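Local atomic coordinates of uncharacterized protein (PDB entry 3OT2), a protein that is of unknown function but probably acts as a nuclease with a restriction endonuclease-like fold of the PD-(D/E)XK superfamily. Residues A[127-131]-A[132-136]. Numbering follows the deposited sequence.
Sequences LHCLK and HGTQM
The rings of His128 and His132 meet obliquely, centroids 4.6 Å apart and planes at 49°, with CD2 of His132 over one face of the His128 imidazole, displaced toward its rim. The His132 ring has the carbonyl O of Lys131 over a face, while His128 O and a water lie in plane at its edge; His132 CD2 comes within 3.2 Å of that His128 O. The pair lies where helix 119-131 gives way to the loop, at a glycine turn in the beta-alpha-beta crossover between parallel strands 108-112 and 136-141. His128 CG stands anti to the backbone N (chi1 179°), which brings one ring face under His132 CD2; His128 NE2 bonds to Phe73 O, and the ring also stacks on His76. With an alanine in place of His128, the His132 ring would probably lose its aromatic neighbour and be freer to turn, and Phe73 O would be left without this donor. The extended Lys131 chain runs beside His132, and the water at His132 NE2 (2.9 Å) also binds Lys131 NZ weakly. Cys129 O is gripped by two amides from opposite faces of its carbonyl plane: His132 N, and Thr134 N at 3.0 Å in a nearly straight bond (164°). Gly133, with positive phi, makes the reversal between these two donors. Thr134 CB and OG1 pack on Cys129, OG1 bonding to Pro106 O. A water closes the turn, donating to Leu130 O at 2.6 Å and to Thr134 O at 2.8 Å.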
loop_
_atom_site.group_PDB
_atom_site.type_symbol
_atom_site.label_atom_id
_atom_site.label_comp_id
_atom_site.label_asym_id
_atom_site.label_seq_id
_atom_site.Cartn_x
_atom_site.Cartn_y
_atom_site.Cartn_z
ATOM N N LEU A 127 8.906 1.560 -1.836
ATOM C CA LEU A 127 9.654 0.642 -0.976
ATOM C C LEU A 127 11.086 0.425 -1.493
ATOM O O LEU A 127 11.996 0.274 -0.678
ATOM C CB LEU A 127 8.898 -0.678 -0.780
ATOM C CG LEU A 127 7.540 -0.546 -0.052
ATOM C CD1 LEU A 127 6.730 -1.817 -0.196
ATOM C CD2 LEU A 127 7.708 -0.152 1.427
ATOM N N HIS A 128 11.294 0.463 -2.825
ATOM C CA HIS A 128 12.626 0.335 -3.451
ATOM C C HIS A 128 13.471 1.573 -3.073
ATOM O O HIS A 128 14.646 1.424 -2.754
ATOM C CB HIS A 128 12.510 0.167 -4.984
ATOM C CG HIS A 128 13.829 0.053 -5.693
ATOM N ND1 HIS A 128 14.534 -1.129 -5.702
ATOM C CD2 HIS A 128 14.518 0.982 -6.399
ATOM C CE1 HIS A 128 15.641 -0.888 -6.387
ATOM N NE2 HIS A 128 15.672 0.375 -6.831
ATOM N N CYS A 129 12.860 2.780 -3.050
ATOM C CA CYS A 129 13.545 4.014 -2.610
ATOM C C CYS A 129 14.081 3.862 -1.187
ATOM O O CYS A 129 15.253 4.168 -0.932
ATOM C CB CYS A 129 12.610 5.214 -2.709
ATOM S SG CYS A 129 12.296 5.755 -4.393
ATOM N N LEU A 130 13.224 3.393 -0.261
ATOM C CA LEU A 130 13.576 3.195 1.148
ATOM C C LEU A 130 14.720 2.200 1.306
ATOM O O LEU A 130 15.557 2.373 2.193
ATOM C CB LEU A 130 12.368 2.726 1.971
ATOM C CG LEU A 130 11.181 3.688 2.088
ATOM C CD1 LEU A 130 10.000 2.985 2.728
ATOM C CD2 LEU A 130 11.539 4.945 2.881
ATOM N N LYS A 131 14.779 1.187 0.422
ATOM C CA LYS A 131 15.831 0.161 0.422
ATOM C C LYS A 131 17.195 0.781 0.039
ATOM O O LYS A 131 18.246 0.226 0.368
ATOM C CB LYS A 131 15.437 -0.973 -0.557
ATOM C CG LYS A 131 16.419 -2.146 -0.636
ATOM C CD LYS A 131 16.005 -3.174 -1.679
ATOM C CE LYS A 131 16.967 -4.340 -1.672
ATOM N NZ LYS A 131 16.522 -5.421 -2.587
ATOM N N HIS A 132 17.177 1.938 -0.668
ATOM C CA HIS A 132 18.417 2.552 -1.139
ATOM C C HIS A 132 18.703 3.922 -0.519
ATOM O O HIS A 132 19.457 4.704 -1.091
ATOM C CB HIS A 132 18.413 2.588 -2.674
ATOM C CG HIS A 132 18.492 1.198 -3.232
ATOM N ND1 HIS A 132 19.709 0.526 -3.334
ATOM C CD2 HIS A 132 17.500 0.350 -3.591
ATOM C CE1 HIS A 132 19.420 -0.680 -3.795
ATOM N NE2 HIS A 132 18.106 -0.839 -3.964
ATOM N N GLY A 133 18.155 4.164 0.672
ATOM C CA GLY A 133 18.456 5.362 1.450
ATOM C C GLY A 133 17.432 6.467 1.581
ATOM O O GLY A 133 17.697 7.448 2.272
ATOM N N THR A 134 16.273 6.364 0.909
ATOM C CA THR A 134 15.261 7.422 1.012
ATOM C C THR A 134 14.795 7.522 2.472
ATOM O O THR A 134 14.597 6.505 3.134
ATOM C CB THR A 134 14.132 7.162 0.024
ATOM O OG1 THR A 134 14.685 7.223 -1.295
ATOM C CG2 THR A 134 12.981 8.165 0.140
ATOM N N GLN A 135 14.667 8.760 2.980
ATOM C CA GLN A 135 14.238 8.989 4.355
ATOM C C GLN A 135 12.746 8.813 4.480
ATOM O O GLN A 135 12.283 8.334 5.505
ATOM C CB GLN A 135 14.611 10.407 4.846
ATOM C CG GLN A 135 16.076 10.811 4.642
ATOM C CD GLN A 135 16.345 12.216 5.144
ATOM O OE1 GLN A 135 15.715 12.712 6.099
ATOM N NE2 GLN A 135 17.339 12.883 4.538
HETATM N N MSE A 136 11.981 9.269 3.488
HETATM C CA MSE A 136 10.522 9.198 3.571
HETATM C C MSE A 136 9.882 9.085 2.207
HETATM O O MSE A 136 10.337 9.691 1.238
HETATM C CB MSE A 136 9.957 10.458 4.291
HETATM C CG MSE A 136 8.419 10.405 4.472
HETATM SE SE MSE A 136 7.733 11.933 5.445
HETATM C CE MSE A 136 8.265 11.425 7.250
HETATM O O HOH W 1 16.240 4.349 3.687
HETATM O O HOH W 2 17.291 -3.405 -5.065
#